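Local coordinates for endo-1,4-beta-xylanase D (Paenibacillus polymyxa, PDB 1W0N), which is the family 36 carbohydrate-binding module of a xylanase, a calcium-dependent domain that probably holds the enzyme to xylan, at residues G63-A68 with G118-Y123; A68-V73 with N86-T91; A32-V37 with Y123-E128. One frame throughout, in Å; residues are numbered along the deposited sequence.

How the interactions relate
Interactions 1 and 3 join neighbouring strands of one beta-sheet and interaction 2 those of the other, and the sheets meet where interactions 1 and 2 touch. These two have centres about 4 Å apart and share Ala68; Ser65 N meets Gly89 O at 3.0 Å and Trp120 N meets Thr70 O at 3.0 Å, both probable hydrogen bonds. Interaction 3, centred about 12 Å from interaction 1, shares Tyr123 and strand 122-130 with it. Interactions 2 and 3 do not touch. Calcium belongs to interaction 3, through Asp35 and Asp125. Magnesium belongs to interaction 1, through Asp121, probably where a calcium ion bridges to xylan in this calcium-dependent family.

Interaction 1 (G63-A68 with G118-Y123); sequences GASSNA and GTWDAY. With MG (magnesium ion), chain C.
Gly63 lies so close to the partner strand that its CA is 3.0 Å from Tyr123 O. Ala64 forms an antiparallel hydrogen-bonded pair with Tyr123, Ala64 N to Tyr123 O and Tyr123 N to Ala64 O, both 2.9 Å. Ser65 pairs with Ala122, and its OG, anti to the backbone N (chi1 180°), accepts a hydrogen bond from Asn67 N in an ST turn and is hydrogen-bonded to Gly69 O. Ser66 doubles the link to Asp121: its N donates to Asp121 O, while its OG accepts from Asp121 N at 3.0 Å and from Asn67 ND2 at 2.8 Å. A water joins Ser66 O to Tyr123 OH in the plane of the phenol ring. Asn67 lays its amide over one face of the Trp120 indole, the planes 11° apart, with CB 3.6 Å from the centre of the five-membered ring. Asp121, held at backbone N and O, binds magnesium through OD1 at 2.0 Å; Tyr40 O and four waters complete this probable xylan-binding site. Strand 56-65 runs beside strand 122-130, whose Ala122 is backbone-bonded to Leu39 of strand 36-39, while Ser65 and Ala122 rest on Ala71 of strand 70-77 in the facing sheet.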
loop_
_atom_site.group_PDB
_atom_site.type_symbol
_atom_site.label_atom_id
_atom_site.label_comp_id
_atom_site.label_asym_id
_atom_site.label_seq_id
_atom_site.Cartn_x
_atom_site.Cartn_y
_atom_site.Cartn_z
ATOM N N GLY A 63 1.279 -4.067 6.953
ATOM C CA GLY A 63 1.041 -5.125 5.998
ATOM C C GLY A 63 1.707 -6.418 6.428
ATOM O O GLY A 63 2.377 -6.485 7.455
ATOM N N ALA A 64 1.509 -7.450 5.601
ATOM C CA ALA A 64 2.104 -8.757 5.850
ATOM C C ALA A 64 2.233 -9.488 4.534
ATOM O O ALA A 64 1.601 -9.128 3.537
ATOM C CB ALA A 64 1.246 -9.572 6.830
ATOM N N SER A 65 3.056 -10.540 4.534
ATOM C CA SER A 65 3.160 -11.443 3.407
ATOM C C SER A 65 2.249 -12.656 3.604
ATOM O O SER A 65 1.987 -13.078 4.737
ATOM C CB SER A 65 4.610 -11.920 3.310
ATOM O OG SER A 65 4.754 -12.818 2.221
ATOM N N SER A 66 1.838 -13.244 2.485
ATOM C CA SER A 66 1.143 -14.517 2.507
ATOM C C SER A 66 2.027 -15.681 2.940
ATOM O O SER A 66 1.510 -16.744 3.277
ATOM C CB SER A 66 0.552 -14.809 1.127
ATOM O OG SER A 66 1.559 -14.860 0.128
ATOM N N ASN A 67 3.350 -15.478 2.915
ATOM C CA ASN A 67 4.282 -16.566 3.158
ATOM C C ASN A 67 5.412 -16.081 4.059
ATOM O O ASN A 67 5.497 -14.910 4.428
ATOM C CB ASN A 67 4.805 -17.087 1.812
ATOM C CG ASN A 67 3.783 -17.932 1.078
ATOM O OD1 ASN A 67 4.020 -19.163 0.892
ATOM N ND2 ASN A 67 2.726 -17.372 0.607
ATOM N N ALA A 68 6.305 -17.028 4.421
ATOM C CA ALA A 68 7.465 -16.670 5.207
ATOM C C ALA A 68 8.355 -15.658 4.491
ATOM O O ALA A 68 9.051 -14.883 5.160
ATOM C CB ALA A 68 8.250 -17.931 5.535
ATOM N N GLY A 118 7.800 -12.168 -8.706
ATOM C CA GLY A 118 8.987 -11.948 -7.969
ATOM C C GLY A 118 8.607 -12.130 -6.586
ATOM O O GLY A 118 9.522 -12.563 -5.843
ATOM N N THR A 119 7.292 -11.855 -6.133
ATOM C CA THR A 119 7.077 -11.953 -4.800
ATOM C C THR A 119 5.817 -12.666 -4.385
ATOM O O THR A 119 5.010 -13.020 -5.243
ATOM C CB THR A 119 7.021 -10.602 -4.188
ATOM O OG1 THR A 119 5.751 -9.989 -4.379
ATOM C CG2 THR A 119 8.063 -9.640 -4.686
ATOM N N TRP A 120 5.667 -12.912 -3.103
ATOM C CA TRP A 120 4.469 -13.475 -2.539
ATOM C C TRP A 120 3.367 -12.416 -2.570
ATOM O O TRP A 120 3.493 -11.350 -3.150
ATOM C CB TRP A 120 4.784 -14.000 -1.142
ATOM C CG TRP A 120 5.721 -15.163 -1.173
ATOM C CD1 TRP A 120 7.004 -15.185 -0.759
ATOM C CD2 TRP A 120 5.427 -16.466 -1.684
ATOM N NE1 TRP A 120 7.538 -16.422 -0.958
ATOM C CE2 TRP A 120 6.591 -17.228 -1.540
ATOM C CE3 TRP A 120 4.290 -17.060 -2.250
ATOM C CZ2 TRP A 120 6.659 -18.585 -1.935
ATOM C CZ3 TRP A 120 4.365 -18.376 -2.644
ATOM C CH2 TRP A 120 5.542 -19.123 -2.482
ATOM N N ASP A 121 2.244 -12.755 -1.969
ATOM C CA ASP A 121 1.094 -11.874 -1.974
ATOM C C ASP A 121 1.138 -10.973 -0.761
ATOM O O ASP A 121 1.694 -11.334 0.279
ATOM C CB ASP A 121 -0.165 -12.716 -2.038
ATOM C CG ASP A 121 -0.174 -13.575 -3.283
ATOM O OD1 ASP A 121 0.324 -13.059 -4.316
ATOM O OD2 ASP A 121 -0.662 -14.731 -3.250
ATOM N N ALA A 122 0.588 -9.767 -0.929
ATOM C CA ALA A 122 0.619 -8.774 0.133
ATOM C C ALA A 122 -0.756 -8.583 0.740
ATOM O O ALA A 122 -1.754 -8.424 0.031
ATOM C CB ALA A 122 1.114 -7.438 -0.375
ATOM N N TYR A 123 -0.781 -8.547 2.054
ATOM C CA TYR A 123 -1.944 -8.145 2.813
ATOM C C TYR A 123 -1.689 -6.724 3.290
ATOM O O TYR A 123 -0.627 -6.451 3.877
ATOM C CB TYR A 123 -2.122 -9.088 3.991
ATOM C CG TYR A 123 -2.207 -10.557 3.627
ATOM C CD1 TYR A 123 -3.000 -11.005 2.583
ATOM C CD2 TYR A 123 -1.531 -11.506 4.378
ATOM C CE1 TYR A 123 -3.107 -12.360 2.281
ATOM C CE2 TYR A 123 -1.648 -12.860 4.108
ATOM C CZ TYR A 123 -2.440 -13.283 3.058
ATOM O OH TYR A 123 -2.573 -14.622 2.783
HETATM MG MG MG C . 0.752 -13.635 -6.209
HETATM O O HOH W 1 -1.414 -16.280 4.331
HETATM O O HOH W 2 2.353 -12.339 -6.218
HETATM O O HOH W 3 -0.759 -15.039 -5.936
HETATM O O HOH W 4 1.077 -14.277 -8.133
HETATM O O HOH W 5 2.148 -15.070 -5.550
#

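Interaction 2 (A68-V73 with N86-T91); sequences AGTAKV and NFTGKT
Thr88 OG1 is gripped by two groups: Thr70 OG1 reaches it from the neighbouring strand at 2.8 Å, and Asn86 ND2 donates to it at 2.7 Å. The hydroxyl lies within 1° of the Asn86 amide plane, which ties down the rotation of that amide. With its CG anti to the backbone N (chi1 179°), Asn86 also crosses Thr70 at about a right angle, ND2 lying 3.6 Å from Thr70 CG2. An alanine at Asn86 would probably leave Thr88 OG1 without its amide donor and uncover the methyl of Thr70. These side chains line one face of the beta hairpin of strands 70-77 and 80-88, the second an outer strand of its sheet. Ala71 and Phe87 form its antiparallel hydrogen-bonded pair, Ala71 N to Phe87 O at 2.8 Å and Phe87 N to Ala71 O at 2.9 Å. On their face Val73 CG2 meets the edge of the Phe87 ring, 4.0 Å from CE2, and the phenyl group packs on Val61 and Thr93 of the facing sheet. Gly89 N donates to Gly69 O at 3.1 Å from above the carbonyl plane, and Gly89 adopts backbone angles (phi 92°) at which a side chain would collide with the carbonyl oxygen of Thr88.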
loop_
_atom_site.group_PDB
_atom_site.type_symbol
_atom_site.label_atom_id
_atom_site.label_comp_id
_atom_site.label_asym_id
_atom_site.label_seq_id
_atom_site.Cartn_x
_atom_site.Cartn_y
_atom_site.Cartn_z
ATOM N N ALA A 68 6.305 -17.028 4.421
ATOM C CA ALA A 68 7.465 -16.670 5.207
ATOM C C ALA A 68 8.355 -15.658 4.491
ATOM O O ALA A 68 9.051 -14.883 5.160
ATOM C CB ALA A 68 8.250 -17.931 5.535
ATOM N N GLY A 69 8.373 -15.695 3.166
ATOM C CA GLY A 69 9.202 -14.813 2.392
ATOM C C GLY A 69 8.566 -13.464 2.084
ATOM O O GLY A 69 7.627 -13.014 2.754
ATOM N N THR A 70 9.108 -12.807 1.066
ATOM C CA THR A 70 8.872 -11.392 0.835
ATOM C C THR A 70 7.721 -11.129 -0.121
ATOM O O THR A 70 7.606 -11.753 -1.172
ATOM C CB THR A 70 10.150 -10.797 0.225
ATOM O OG1 THR A 70 11.246 -11.025 1.114
ATOM C CG2 THR A 70 10.026 -9.301 -0.016
ATOM N N ALA A 71 6.898 -10.147 0.273
ATOM C CA ALA A 71 5.930 -9.503 -0.605
ATOM C C ALA A 71 6.318 -8.019 -0.667
ATOM O O ALA A 71 6.674 -7.433 0.342
ATOM C CB ALA A 71 4.523 -9.655 -0.044
ATOM N N LYS A 72 6.304 -7.449 -1.857
ATOM C CA LYS A 72 6.670 -6.047 -2.029
ATOM C C LYS A 72 5.506 -5.291 -2.643
ATOM O O LYS A 72 4.885 -5.759 -3.584
ATOM C CB LYS A 72 7.925 -5.877 -2.879
ATOM C CG LYS A 72 9.225 -6.097 -2.037
ATOM C CD LYS A 72 10.423 -5.827 -2.835
ATOM C CE LYS A 72 11.612 -5.739 -2.015
ATOM N NZ LYS A 72 12.067 -4.344 -2.029
ATOM N N VAL A 73 5.252 -4.098 -2.091
ATOM C CA VAL A 73 4.129 -3.266 -2.484
ATOM C C VAL A 73 4.628 -1.881 -2.901
ATOM O O VAL A 73 5.204 -1.171 -2.073
ATOM C CB VAL A 73 3.125 -3.134 -1.317
ATOM C CG1 VAL A 73 1.960 -2.239 -1.690
ATOM C CG2 VAL A 73 2.623 -4.503 -0.873
ATOM N N ASN A 86 8.435 -3.397 1.890
ATOM C CA ASN A 86 8.812 -4.801 1.975
ATOM C C ASN A 86 8.137 -5.419 3.192
ATOM O O ASN A 86 8.443 -5.031 4.325
ATOM C CB ASN A 86 10.333 -4.870 2.119
ATOM C CG ASN A 86 10.874 -6.275 2.235
ATOM O OD1 ASN A 86 12.036 -6.513 1.761
ATOM N ND2 ASN A 86 10.198 -7.140 2.853
ATOM N N PHE A 87 7.204 -6.347 2.934
ATOM C CA PHE A 87 6.605 -7.141 4.004
ATOM C C PHE A 87 7.109 -8.569 3.850
ATOM O O PHE A 87 6.682 -9.305 2.955
ATOM C CB PHE A 87 5.067 -7.117 3.924
ATOM C CG PHE A 87 4.533 -5.717 4.022
ATOM C CD1 PHE A 87 4.567 -5.035 5.226
ATOM C CD2 PHE A 87 4.032 -5.074 2.901
ATOM C CE1 PHE A 87 4.120 -3.716 5.325
ATOM C CE2 PHE A 87 3.570 -3.754 2.992
ATOM C CZ PHE A 87 3.633 -3.078 4.192
ATOM N N THR A 88 8.051 -8.941 4.717
ATOM C CA THR A 88 8.585 -10.296 4.736
ATOM C C THR A 88 8.034 -11.016 5.953
ATOM O O THR A 88 8.090 -10.518 7.075
ATOM C CB THR A 88 10.120 -10.259 4.743
ATOM O OG1 THR A 88 10.595 -9.736 3.498
ATOM C CG2 THR A 88 10.716 -11.659 4.853
ATOM N N GLY A 89 7.473 -12.192 5.710
ATOM C CA GLY A 89 6.934 -12.999 6.777
ATOM C C GLY A 89 5.464 -12.754 7.045
ATOM O O GLY A 89 4.871 -11.751 6.620
ATOM N N LYS A 90 4.884 -13.700 7.758
ATOM C CA LYS A 90 3.430 -13.747 7.957
ATOM C C LYS A 90 2.946 -12.762 9.026
ATOM O O LYS A 90 1.761 -12.438 9.062
ATOM C CB LYS A 90 3.033 -15.168 8.319
ATOM C CG LYS A 90 3.347 -16.178 7.214
ATOM C CD LYS A 90 3.076 -17.619 7.646
ATOM C CE LYS A 90 1.693 -17.932 7.539
ATOM N NZ LYS A 90 1.259 -17.868 6.128
ATOM N N THR A 91 3.831 -12.303 9.901
ATOM C CA THR A 91 3.416 -11.420 10.979
ATOM C C THR A 91 3.364 -9.985 10.480
ATOM O O THR A 91 4.365 -9.493 9.918
ATOM C CB THR A 91 4.359 -11.570 12.160
ATOM O OG1 THR A 91 4.244 -12.926 12.606
ATOM C CG2 THR A 91 3.966 -10.661 13.312
#

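Interaction 3 (A32-V37 with Y123-E128); sequences APFDGV and YVDFIE. With CA (calcium ion), chain B.
Phe34 CG is placed between its own backbone N and carbonyl carbon (chi1 38°), and Asp125 CG anti to its N (chi1 -176°). These first torsions set the two CG atoms facing each other, 3.8 Å apart. Asp125 CB stands over the centre of the ring, 3.5 Å from its centroid, and the carboxylate is stacked with the ring, 14° off parallel. Pro33 CG approaches the opposite face, offset toward the rim. Following a cis peptide bond, Pro33 also crosses Tyr123 at about a right angle, its CD 3.3 Å from CD2 of that ring. The Phe34 edge meets the backbone, with CZ 3.4 Å from Tyr123 O. Val37 and Val124 form an antiparallel hydrogen-bonded pair, Val37 N to Val124 O at 2.9 Å and Val124 N to Val37 O at 2.8 Å, while Gly36 CA fits in close to Val124 O. Asp125 OD2 forms a salt bridge with Arg62, which should hold the carboxylate in place for the metal. Its OD1 binds calcium at 2.3 Å and its carbonyl O also ligates the ion, as does Asp35 O at 2.3 Å. With Glu16, Glu18 and a water, the arrangement is a calcium site pinning a loop to a strand of the beta-sandwich.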
loop_
_atom_site.group_PDB
_atom_site.type_symbol
_atom_site.label_atom_id
_atom_site.label_comp_id
_atom_site.label_asym_id
_atom_site.label_seq_id
_atom_site.Cartn_x
_atom_site.Cartn_y
_atom_site.Cartn_z
ATOM N N ALA A 32 -8.270 -11.751 7.676
ATOM C CA ALA A 32 -7.042 -12.276 8.267
ATOM C C ALA A 32 -5.902 -11.973 7.297
ATOM O O ALA A 32 -6.068 -12.080 6.086
ATOM C CB ALA A 32 -7.144 -13.769 8.510
ATOM N N PRO A 33 -4.728 -11.587 7.834
ATOM C CA PRO A 33 -4.379 -11.470 9.245
ATOM C C PRO A 33 -4.799 -10.139 9.909
ATOM O O PRO A 33 -4.374 -9.848 11.018
ATOM C CB PRO A 33 -2.855 -11.602 9.237
ATOM C CG PRO A 33 -2.449 -10.962 7.920
ATOM C CD PRO A 33 -3.559 -11.363 6.960
ATOM N N PHE A 34 -5.647 -9.376 9.210
ATOM C CA PHE A 34 -6.280 -8.174 9.737
ATOM C C PHE A 34 -7.387 -7.842 8.738
ATOM O O PHE A 34 -7.459 -8.409 7.652
ATOM C CB PHE A 34 -5.285 -7.002 9.914
ATOM C CG PHE A 34 -4.259 -6.910 8.813
ATOM C CD1 PHE A 34 -4.652 -6.707 7.488
ATOM C CD2 PHE A 34 -2.914 -7.060 9.086
ATOM C CE1 PHE A 34 -3.712 -6.662 6.467
ATOM C CE2 PHE A 34 -1.963 -6.992 8.064
ATOM C CZ PHE A 34 -2.368 -6.816 6.759
ATOM N N ASP A 35 -8.251 -6.888 9.120
ATOM C CA ASP A 35 -9.193 -6.331 8.162
ATOM C C ASP A 35 -8.412 -5.446 7.189
ATOM O O ASP A 35 -7.691 -4.531 7.603
ATOM C CB ASP A 35 -10.290 -5.564 8.872
ATOM C CG ASP A 35 -11.102 -6.494 9.761
ATOM O OD1 ASP A 35 -11.660 -7.469 9.219
ATOM O OD2 ASP A 35 -11.120 -6.365 10.986
ATOM N N GLY A 36 -8.509 -5.752 5.911
ATOM C CA GLY A 36 -7.686 -5.077 4.924
ATOM C C GLY A 36 -8.009 -5.584 3.552
ATOM O O GLY A 36 -9.145 -6.009 3.282
ATOM N N VAL A 37 -7.015 -5.545 2.659
ATOM C CA VAL A 37 -7.158 -6.009 1.297
ATOM C C VAL A 37 -5.931 -6.844 0.949
ATOM O O VAL A 37 -4.806 -6.498 1.347
ATOM C CB VAL A 37 -7.334 -4.835 0.301
ATOM C CG1 VAL A 37 -7.440 -5.324 -1.138
ATOM C CG2 VAL A 37 -8.562 -4.020 0.672
ATOM N N TYR A 123 -0.781 -8.547 2.054
ATOM C CA TYR A 123 -1.944 -8.145 2.813
ATOM C C TYR A 123 -1.689 -6.724 3.290
ATOM O O TYR A 123 -0.627 -6.451 3.877
ATOM C CB TYR A 123 -2.122 -9.088 3.991
ATOM C CG TYR A 123 -2.207 -10.557 3.627
ATOM C CD1 TYR A 123 -3.000 -11.005 2.583
ATOM C CD2 TYR A 123 -1.531 -11.506 4.378
ATOM C CE1 TYR A 123 -3.107 -12.360 2.281
ATOM C CE2 TYR A 123 -1.648 -12.860 4.108
ATOM C CZ TYR A 123 -2.440 -13.283 3.058
ATOM O OH TYR A 123 -2.573 -14.622 2.783
ATOM N N VAL A 124 -2.688 -5.855 3.093
ATOM C CA VAL A 124 -2.527 -4.430 3.392
ATOM C C VAL A 124 -3.604 -4.059 4.388
ATOM O O VAL A 124 -4.800 -4.323 4.141
ATOM C CB VAL A 124 -2.698 -3.617 2.077
ATOM C CG1 VAL A 124 -2.484 -2.166 2.342
ATOM C CG2 VAL A 124 -1.676 -4.061 1.023
ATOM N N ASP A 125 -3.195 -3.459 5.498
ATOM C CA ASP A 125 -4.142 -3.105 6.565
ATOM C C ASP A 125 -4.613 -1.650 6.422
ATOM O O ASP A 125 -5.818 -1.377 6.359
ATOM C CB ASP A 125 -3.452 -3.361 7.909
ATOM C CG ASP A 125 -4.331 -3.145 9.123
ATOM O OD1 ASP A 125 -5.503 -2.757 8.952
ATOM O OD2 ASP A 125 -3.840 -3.348 10.258
ATOM N N PHE A 126 -3.655 -0.730 6.381
ATOM C CA PHE A 126 -3.947 0.698 6.301
ATOM C C PHE A 126 -2.686 1.415 5.834
ATOM O O PHE A 126 -1.579 0.857 5.872
ATOM C CB PHE A 126 -4.408 1.268 7.656
ATOM C CG PHE A 126 -3.391 1.154 8.764
ATOM C CD1 PHE A 126 -2.285 2.017 8.839
ATOM C CD2 PHE A 126 -3.569 0.198 9.761
ATOM C CE1 PHE A 126 -1.362 1.922 9.881
ATOM C CE2 PHE A 126 -2.665 0.121 10.831
ATOM C CZ PHE A 126 -1.562 0.979 10.871
ATOM N N ILE A 127 -2.892 2.680 5.443
ATOM C CA ILE A 127 -1.819 3.613 5.149
ATOM C C ILE A 127 -1.964 4.808 6.085
ATOM O O ILE A 127 -3.073 5.202 6.444
ATOM C CB ILE A 127 -1.852 4.048 3.655
ATOM C CG1 ILE A 127 -0.605 4.847 3.263
ATOM C CG2 ILE A 127 -3.122 4.822 3.325
ATOM C CD1 ILE A 127 -0.359 4.871 1.764
ATOM N N GLU A 128 -0.821 5.390 6.466
ATOM C CA GLU A 128 -0.808 6.563 7.327
ATOM C C GLU A 128 0.199 7.565 6.780
ATOM O O GLU A 128 1.364 7.257 6.591
ATOM C CB GLU A 128 -0.407 6.177 8.759
ATOM C CG GLU A 128 -0.704 7.223 9.762
ATOM C CD GLU A 128 0.073 7.053 11.090
ATOM O OE1 GLU A 128 0.916 6.178 11.290
ATOM O OE2 GLU A 128 -0.086 7.915 11.990
HETATM CA CA CA B . -7.523 -2.242 8.021
HETATM O O HOH W 6 -8.199 -2.641 10.307
#